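Long-range contacts in mutual gliding-motility protein MglA (Myxococcus xanthus DK 1622, PDB 6H35), which binds and hydrolyses GTP as a small GTPase that switches and coordinates the two gliding motilities, setting the direction and speed of gliding: residues C13-Y18 and T72-Y77; L47-D52 and V83-S88. All coordinates share one frame; numbering follows the deposited sequence.

Contact 1: residues C13-Y18 and T72-Y77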
ATOM      1  N   CYS A  13       7.776   8.946  -5.452  1.00 33.50           N
ATOM      2  CA  CYS A  13       6.921   8.720  -4.294  1.00 33.33           C
ATOM      3  C   CYS A  13       6.844   7.231  -3.999  1.00 31.51           C
ATOM      4  O   CYS A  13       6.798   6.409  -4.919  1.00 31.67           O
ATOM      5  CB  CYS A  13       5.514   9.267  -4.528  1.00 35.28           C
ATOM      6  SG  CYS A  13       5.483  11.026  -4.904  1.00 37.71           S
ATOM      7  N   LYS A  14       6.822   6.890  -2.714  1.00 30.73           N
ATOM      8  CA  LYS A  14       6.799   5.504  -2.272  1.00 29.96           C
ATOM      9  C   LYS A  14       5.452   5.186  -1.643  1.00 30.11           C
ATOM     10  O   LYS A  14       4.997   5.899  -0.740  1.00 30.63           O
ATOM     11  CB  LYS A  14       7.922   5.223  -1.274  1.00 29.34           C
ATOM     12  CG  LYS A  14       7.823   3.863  -0.617  1.00 27.94           C
ATOM     13  CD  LYS A  14       9.179   3.369  -0.146  1.00 26.53           C
ATOM     14  CE  LYS A  14       9.709   4.207   0.998  1.00 25.93           C
ATOM     15  NZ  LYS A  14      10.908   3.563   1.601  1.00 25.43           N
ATOM     16  N   ILE A  15       4.819   4.119  -2.115  1.00 29.11           N
ATOM     17  CA  ILE A  15       3.574   3.628  -1.545  1.00 28.01           C
ATOM     18  C   ILE A  15       3.825   2.217  -1.042  1.00 27.15           C
ATOM     19  O   ILE A  15       4.296   1.356  -1.796  1.00 27.18           O
ATOM     20  CB  ILE A  15       2.421   3.667  -2.557  1.00 27.09           C
ATOM     21  CG1 ILE A  15       2.067   5.118  -2.885  1.00 27.45           C
ATOM     22  CG2 ILE A  15       1.212   2.935  -2.008  1.00 26.38           C
ATOM     23  CD1 ILE A  15       1.216   5.266  -4.114  1.00 27.78           C
ATOM     24  N   VAL A  16       3.521   1.984   0.231  1.00 26.55           N
ATOM     25  CA  VAL A  16       3.788   0.720   0.901  1.00 25.67           C
ATOM     26  C   VAL A  16       2.465   0.008   1.139  1.00 24.95           C
ATOM     27  O   VAL A  16       1.557   0.569   1.765  1.00 24.87           O
ATOM     28  CB  VAL A  16       4.543   0.939   2.223  1.00 26.05           C
ATOM     29  CG1 VAL A  16       4.687  -0.368   2.977  1.00 26.16           C
ATOM     30  CG2 VAL A  16       5.905   1.556   1.953  1.00 26.30           C
ATOM     31  N   TYR A  17       2.350  -1.213   0.629  1.00 24.55           N
ATOM     32  CA  TYR A  17       1.213  -2.076   0.921  1.00 23.88           C
ATOM     33  C   TYR A  17       1.538  -2.899   2.161  1.00 23.76           C
ATOM     34  O   TYR A  17       2.499  -3.677   2.162  1.00 24.02           O
ATOM     35  CB  TYR A  17       0.896  -2.980  -0.268  1.00 22.64           C
ATOM     36  CG  TYR A  17       0.087  -2.289  -1.337  1.00 22.27           C
ATOM     37  CD1 TYR A  17       0.635  -1.256  -2.086  1.00 22.58           C
ATOM     38  CD2 TYR A  17      -1.232  -2.652  -1.585  1.00 22.20           C
ATOM     39  CE1 TYR A  17      -0.095  -0.614  -3.059  1.00 23.08           C
ATOM     40  CE2 TYR A  17      -1.975  -2.010  -2.558  1.00 22.81           C
ATOM     41  CZ  TYR A  17      -1.400  -0.992  -3.294  1.00 23.05           C
ATOM     42  OH  TYR A  17      -2.125  -0.346  -4.269  1.00 22.92           O
ATOM     43  N   TYR A  18       0.748  -2.717   3.214  1.00 23.58           N
ATOM     44  CA  TYR A  18       1.000  -3.309   4.517  1.00 23.46           C
ATOM     45  C   TYR A  18      -0.135  -4.255   4.872  1.00 24.63           C
ATOM     46  O   TYR A  18      -1.257  -4.114   4.377  1.00 25.26           O
ATOM     47  CB  TYR A  18       1.122  -2.222   5.589  1.00 23.59           C
ATOM     48  CG  TYR A  18       2.138  -2.472   6.685  1.00 24.14           C
ATOM     49  CD1 TYR A  18       3.468  -2.093   6.528  1.00 24.14           C
ATOM     50  CD2 TYR A  18       1.758  -3.049   7.895  1.00 24.39           C
ATOM     51  CE1 TYR A  18       4.396  -2.298   7.537  1.00 23.96           C
ATOM     52  CE2 TYR A  18       2.678  -3.261   8.906  1.00 24.24           C
ATOM     53  CZ  TYR A  18       3.996  -2.881   8.721  1.00 24.07           C
ATOM     54  OH  TYR A  18       4.915  -3.083   9.725  1.00 24.20           O
ATOM     55  N   THR A  72       5.546  12.657 -11.966  1.00 47.13           N
ATOM     56  CA  THR A  72       5.525  11.863 -10.745  1.00 43.82           C
ATOM     57  C   THR A  72       5.788  10.400 -11.074  1.00 41.20           C
ATOM     58  O   THR A  72       5.167   9.841 -11.984  1.00 42.22           O
ATOM     59  CB  THR A  72       4.182  12.012 -10.025  1.00 42.73           C
ATOM     60  OG1 THR A  72       3.940  13.396  -9.735  1.00 43.41           O
ATOM     61  CG2 THR A  72       4.185  11.224  -8.720  1.00 41.19           C
ATOM     62  N   ARG A  73       6.716   9.792 -10.343  1.00 38.52           N
ATOM     63  CA  ARG A  73       6.987   8.364 -10.433  1.00 36.82           C
ATOM     64  C   ARG A  73       6.569   7.706  -9.127  1.00 37.02           C
ATOM     65  O   ARG A  73       6.893   8.207  -8.044  1.00 36.71           O
ATOM     66  CB  ARG A  73       8.467   8.097 -10.712  1.00 36.08           C
ATOM     67  CG  ARG A  73       8.841   6.624 -10.717  1.00 35.40           C
ATOM     68  CD  ARG A  73      10.278   6.422 -11.178  1.00 35.34           C
ATOM     69  NE  ARG A  73      10.527   7.053 -12.472  1.00 35.50           N
ATOM     70  CZ  ARG A  73      10.274   6.486 -13.648  1.00 34.37           C
ATOM     71  NH1 ARG A  73       9.769   5.260 -13.712  1.00 33.44           N
ATOM     72  NH2 ARG A  73      10.528   7.149 -14.766  1.00 34.47           N
ATOM     73  N   PHE A  74       5.846   6.594  -9.226  1.00 36.58           N
ATOM     74  CA  PHE A  74       5.348   5.884  -8.058  1.00 34.47           C
ATOM     75  C   PHE A  74       6.111   4.578  -7.892  1.00 32.02           C
ATOM     76  O   PHE A  74       6.250   3.811  -8.849  1.00 31.71           O
ATOM     77  CB  PHE A  74       3.846   5.615  -8.178  1.00 33.74           C
ATOM     78  CG  PHE A  74       2.996   6.824  -7.925  1.00 33.65           C
ATOM     79  CD1 PHE A  74       2.737   7.244  -6.633  1.00 33.46           C
ATOM     80  CD2 PHE A  74       2.464   7.547  -8.980  1.00 34.81           C
ATOM     81  CE1 PHE A  74       1.955   8.362  -6.394  1.00 34.47           C
ATOM     82  CE2 PHE A  74       1.682   8.667  -8.748  1.00 35.86           C
ATOM     83  CZ  PHE A  74       1.427   9.073  -7.450  1.00 35.64           C
ATOM     84  N   HIS A  75       6.607   4.339  -6.680  1.00 30.53           N
ATOM     85  CA  HIS A  75       7.283   3.102  -6.317  1.00 29.49           C
ATOM     86  C   HIS A  75       6.399   2.345  -5.331  1.00 29.60           C
ATOM     87  O   HIS A  75       6.137   2.838  -4.228  1.00 30.57           O
ATOM     88  CB  HIS A  75       8.653   3.380  -5.693  1.00 29.41           C
ATOM     89  CG  HIS A  75       9.536   4.277  -6.508  1.00 30.35           C
ATOM     90  ND1 HIS A  75      10.760   3.871  -6.993  1.00 30.48           N
ATOM     91  CD2 HIS A  75       9.387   5.566  -6.899  1.00 31.03           C
ATOM     92  CE1 HIS A  75      11.321   4.864  -7.661  1.00 31.02           C
ATOM     93  NE2 HIS A  75      10.508   5.904  -7.618  1.00 31.33           N
ATOM     94  N   LEU A  76       5.941   1.159  -5.726  1.00 28.77           N
ATOM     95  CA  LEU A  76       5.083   0.319  -4.902  1.00 28.43           C
ATOM     96  C   LEU A  76       5.918  -0.786  -4.271  1.00 28.10           C
ATOM     97  O   LEU A  76       6.707  -1.449  -4.962  1.00 28.55           O
ATOM     98  CB  LEU A  76       3.937  -0.288  -5.722  1.00 28.04           C
ATOM     99  CG  LEU A  76       2.976   0.648  -6.477  1.00 27.52           C
ATOM    100  CD1 LEU A  76       1.783  -0.106  -7.053  1.00 27.17           C
ATOM    101  CD2 LEU A  76       2.500   1.776  -5.592  1.00 27.24           C
ATOM    102  N   TYR A  77       5.727  -0.982  -2.964  1.00 27.35           N
ATOM    103  CA  TYR A  77       6.447  -1.960  -2.159  1.00 26.54           C
ATOM    104  C   TYR A  77       5.451  -2.778  -1.354  1.00 26.36           C
ATOM    105  O   TYR A  77       4.537  -2.215  -0.743  1.00 27.17           O
ATOM    106  CB  TYR A  77       7.421  -1.272  -1.193  1.00 26.67           C
ATOM    107  CG  TYR A  77       8.707  -0.811  -1.819  1.00 27.44           C
ATOM    108  CD1 TYR A  77       8.772   0.392  -2.506  1.00 28.09           C
ATOM    109  CD2 TYR A  77       9.867  -1.571  -1.716  1.00 27.62           C
ATOM    110  CE1 TYR A  77       9.954   0.821  -3.087  1.00 28.46           C
ATOM    111  CE2 TYR A  77      11.052  -1.150  -2.295  1.00 27.77           C
ATOM    112  CZ  TYR A  77      11.087   0.048  -2.976  1.00 28.54           C
ATOM    113  OH  TYR A  77      12.257   0.482  -3.555  1.00 29.86           O
TER
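Two neighbouring parallel strands of the central GTPase sheet meet here, C13-Y18 on the strand that runs into the P-loop and T72-Y77 on the strand that leads to the predicted GTP-binding residues T78-Q82. Five backbone hydrogen bonds zip them together: C13 N donates to R73 O, H75 N to C13 O, I15 N to H75 O (2.8 Å, nearly straight at 172°), Y77 N to I15 O and Y17 N to Y77 O. On one face of the sheet C13, I15, F74 and L76 form an apolar layer. CD1 of I15 reaches the CD1 corner of the F74 ring at 3.5 Å, and CB of C13 meets the same corner. The I15 and L76 side chains run alongside each other, with L76 CD2 3.6 Å from I15 CB. Y17 adds its ring edge, CE1 standing 4.3 Å from L76 CD2. Helices 25-35 and 176-191 cover this face. On the other face the K14 side chain runs roughly perpendicular to that of Y77: with CG anti to the backbone N (chi1 171°), it brings CD to 3.8 Å from Y77 CD1. K14 NZ lies 5.7 Å from the centroid of the Y77 ring, at most a weak cation-pi attraction; it is hydrogen-bonded to the carbonyls of I92 and K94. The H75 ring turns its edge to the partner strand, CD2 lying 3.4 Å from C13 O, while its NE2 is hydrogen-bonded to N12 OD1. Parallel pairing of this kind, with helices packed on the sheet, belongs to the P-loop GTPase fold of the Arf family.

Contact 2: residues L47-D52 and V83-S88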
ATOM      1  N   LEU A  47      12.212 -10.149  -3.957  1.00 31.12           N
ATOM      2  CA  LEU A  47      13.329 -10.554  -3.112  1.00 31.60           C
ATOM      3  C   LEU A  47      12.798 -11.584  -2.122  1.00 32.49           C
ATOM      4  O   LEU A  47      12.065 -11.229  -1.195  1.00 32.93           O
ATOM      5  CB  LEU A  47      13.913  -9.344  -2.389  1.00 32.32           C
ATOM      6  CG  LEU A  47      15.420  -9.253  -2.169  1.00 33.53           C
ATOM      7  CD1 LEU A  47      16.159  -9.364  -3.487  1.00 34.50           C
ATOM      8  CD2 LEU A  47      15.755  -7.942  -1.478  1.00 33.37           C
ATOM      9  N   SER A  48      13.153 -12.850  -2.320  1.00 33.00           N
ATOM     10  CA  SER A  48      12.587 -13.954  -1.556  1.00 33.10           C
ATOM     11  C   SER A  48      13.645 -14.635  -0.700  1.00 33.83           C
ATOM     12  O   SER A  48      14.835 -14.623  -1.022  1.00 34.02           O
ATOM     13  CB  SER A  48      11.959 -15.006  -2.475  1.00 32.80           C
ATOM     14  OG  SER A  48      11.046 -14.419  -3.381  1.00 32.92           O
ATOM     15  N   THR A  49      13.190 -15.239   0.397  1.00 35.32           N
ATOM     16  CA  THR A  49      14.012 -16.159   1.170  1.00 37.07           C
ATOM     17  C   THR A  49      13.271 -17.481   1.296  1.00 39.34           C
ATOM     18  O   THR A  49      12.287 -17.711   0.591  1.00 39.67           O
ATOM     19  CB  THR A  49      14.339 -15.596   2.555  1.00 37.10           C
ATOM     20  OG1 THR A  49      13.149 -15.559   3.352  1.00 37.77           O
ATOM     21  CG2 THR A  49      14.913 -14.194   2.444  1.00 36.83           C
ATOM     22  N   GLU A  50      13.729 -18.358   2.187  1.00 40.21           N
ATOM     23  CA  GLU A  50      13.024 -19.616   2.396  1.00 41.27           C
ATOM     24  C   GLU A  50      11.674 -19.420   3.074  1.00 38.81           C
ATOM     25  O   GLU A  50      10.810 -20.295   2.963  1.00 38.49           O
ATOM     26  CB  GLU A  50      13.884 -20.568   3.225  1.00 45.41           C
ATOM     27  CG  GLU A  50      15.061 -21.145   2.464  1.00 51.86           C
ATOM     28  CD  GLU A  50      16.139 -21.688   3.378  1.00 59.63           C
ATOM     29  OE1 GLU A  50      15.934 -21.688   4.613  1.00 63.88           O
ATOM     30  OE2 GLU A  50      17.193 -22.114   2.856  1.00 62.11           O
ATOM     31  N   THR A  51      11.464 -18.292   3.762  1.00 36.88           N
ATOM     32  CA  THR A  51      10.252 -18.088   4.547  1.00 35.75           C
ATOM     33  C   THR A  51       9.477 -16.818   4.225  1.00 35.46           C
ATOM     34  O   THR A  51       8.348 -16.682   4.707  1.00 36.48           O
ATOM     35  CB  THR A  51      10.574 -18.070   6.052  1.00 35.75           C
ATOM     36  OG1 THR A  51      11.463 -16.983   6.341  1.00 35.85           O
ATOM     37  CG2 THR A  51      11.229 -19.375   6.479  1.00 35.96           C
ATOM     38  N   ASP A  52      10.028 -15.885   3.452  1.00 34.20           N
ATOM     39  CA  ASP A  52       9.369 -14.600   3.253  1.00 33.41           C
ATOM     40  C   ASP A  52       9.789 -14.008   1.915  1.00 33.59           C
ATOM     41  O   ASP A  52      10.650 -14.545   1.213  1.00 33.43           O
ATOM     42  CB  ASP A  52       9.685 -13.634   4.404  1.00 32.33           C
ATOM     43  CG  ASP A  52       8.507 -12.747   4.769  1.00 31.58           C
ATOM     44  OD1 ASP A  52       7.669 -12.464   3.889  1.00 31.16           O
ATOM     45  OD2 ASP A  52       8.418 -12.329   5.944  1.00 31.60           O
ATOM     46  N   VAL A  83       7.151 -12.792  11.496  1.00 32.22           N
ATOM     47  CA  VAL A  83       7.334 -11.994  12.705  1.00 33.19           C
ATOM     48  C   VAL A  83       8.766 -11.495  12.864  1.00 33.46           C
ATOM     49  O   VAL A  83       8.991 -10.477  13.527  1.00 34.25           O
ATOM     50  CB  VAL A  83       6.908 -12.797  13.955  1.00 34.37           C
ATOM     51  CG1 VAL A  83       5.447 -13.220  13.864  1.00 34.44           C
ATOM     52  CG2 VAL A  83       7.806 -14.004  14.150  1.00 34.90           C
ATOM     53  N   PHE A  84       9.748 -12.176  12.270  1.00 33.04           N
ATOM     54  CA  PHE A  84      11.151 -11.881  12.531  1.00 33.20           C
ATOM     55  C   PHE A  84      11.780 -10.961  11.487  1.00 34.32           C
ATOM     56  O   PHE A  84      13.011 -10.879  11.413  1.00 34.87           O
ATOM     57  CB  PHE A  84      11.954 -13.179  12.642  1.00 31.63           C
ATOM     58  CG  PHE A  84      11.656 -14.173  11.560  1.00 30.49           C
ATOM     59  CD1 PHE A  84      12.246 -14.055  10.310  1.00 29.84           C
ATOM     60  CD2 PHE A  84      10.796 -15.232  11.794  1.00 30.22           C
ATOM     61  CE1 PHE A  84      11.973 -14.969   9.311  1.00 29.19           C
ATOM     62  CE2 PHE A  84      10.522 -16.152  10.802  1.00 29.72           C
ATOM     63  CZ  PHE A  84      11.113 -16.016   9.557  1.00 29.27           C
ATOM     64  N   TYR A  85      10.971 -10.255  10.689  1.00 34.23           N
ATOM     65  CA  TYR A  85      11.485  -9.308   9.704  1.00 33.49           C
ATOM     66  C   TYR A  85      10.995  -7.889   9.974  1.00 33.20           C
ATOM     67  O   TYR A  85      10.908  -7.067   9.055  1.00 33.52           O
ATOM     68  CB  TYR A  85      11.122  -9.744   8.285  1.00 33.60           C
ATOM     69  CG  TYR A  85      12.101 -10.741   7.706  1.00 34.46           C
ATOM     70  CD1 TYR A  85      13.462 -10.465   7.672  1.00 34.96           C
ATOM     71  CD2 TYR A  85      11.668 -11.961   7.207  1.00 34.98           C
ATOM     72  CE1 TYR A  85      14.360 -11.372   7.155  1.00 35.52           C
ATOM     73  CE2 TYR A  85      12.561 -12.875   6.686  1.00 35.61           C
ATOM     74  CZ  TYR A  85      13.905 -12.577   6.664  1.00 36.07           C
ATOM     75  OH  TYR A  85      14.797 -13.486   6.145  1.00 36.79           O
ATOM     76  N   ASP A  86      10.704  -7.582  11.240  1.00 33.04           N
ATOM     77  CA  ASP A  86      10.177  -6.266  11.588  1.00 33.04           C
ATOM     78  C   ASP A  86      11.141  -5.158  11.193  1.00 33.08           C
ATOM     79  O   ASP A  86      10.720  -4.120  10.663  1.00 33.30           O
ATOM     80  CB  ASP A  86       9.865  -6.205  13.083  1.00 34.05           C
ATOM     81  CG  ASP A  86       8.889  -5.097  13.427  1.00 35.79           C
ATOM     82  OD1 ASP A  86       7.928  -4.898  12.658  1.00 36.12           O
ATOM     83  OD2 ASP A  86       9.080  -4.424  14.464  1.00 37.07           O
ATOM     84  N   ALA A  87      12.440  -5.366  11.427  1.00 33.06           N
ATOM     85  CA  ALA A  87      13.438  -4.406  10.970  1.00 33.35           C
ATOM     86  C   ALA A  87      13.241  -4.083   9.495  1.00 33.20           C
ATOM     87  O   ALA A  87      13.167  -2.909   9.109  1.00 33.66           O
ATOM     88  CB  ALA A  87      14.845  -4.945  11.226  1.00 33.29           C
ATOM     89  N   SER A  88      13.101  -5.122   8.661  1.00 32.26           N
ATOM     90  CA  SER A  88      12.874  -4.900   7.236  1.00 31.62           C
ATOM     91  C   SER A  88      11.664  -4.005   7.020  1.00 31.05           C
ATOM     92  O   SER A  88      11.728  -3.020   6.275  1.00 30.25           O
ATOM     93  CB  SER A  88      12.688  -6.232   6.512  1.00 31.71           C
ATOM     94  OG  SER A  88      13.897  -6.970   6.479  1.00 32.16           O
TER
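D52 and Y85 overlap flank to flank, running antiparallel, with D52 OD2 3.5 Å from CD2 at the edge of the tyrosine ring and D52 CB 3.7 Å from CE2. Carboxylate and ring planes are turned 60° apart. At the far end of the ring Y85 OH comes head-on to the T49 methyl, 3.8 Å from CG2. T51 points OG1 at the edge of the F84 ring, in its plane and 3.4 Å from CZ. F84 CD1 in turn lies over one face of the Y85 ring, near its margin. Replacing Y85 by an alanine removes the ring that D52, T49 and F84 share, and would probably leave a gap there and the F84 ring freer to turn. Behind these contacts, T49 OG1 sits between its own backbone N and carbonyl carbon (chi1 69°), where it accepts from T51 N, as in an ST turn, and from D52 N at 3.1 Å, an ST motif. Following G81 and Q82, residues 83-88 probably correspond to switch II of small GTPases. With no direct hydrogen bond, their approach to 47-52 is probably easily changed, whereas bonds from the G81 and Q82 amides to the D52 carboxylate tie the 47-52 turn to the nucleotide-site loop.

In the fold
Contact 1 belongs to the buried core, whereas contact 2 lies at the surface, its centre about 18 Å from the centre of the chain; the centres of the two contacts are 19 Å apart and they do not touch. The chain ties them together: strand 71-77 of contact 1 is followed by helix 86-93, whose start belongs to contact 2, and that helix also packs against V16, Y18 and Y77. Strand 45-48 reaches the same sheet through strand 53-59. Their chemistry follows their places, continuous main-chain bonding with an apolar layer inside, ring edges against threonine and aspartate outside. T78-Q82, the predicted GTP-binding residues, are exactly the link between Y77 and V83.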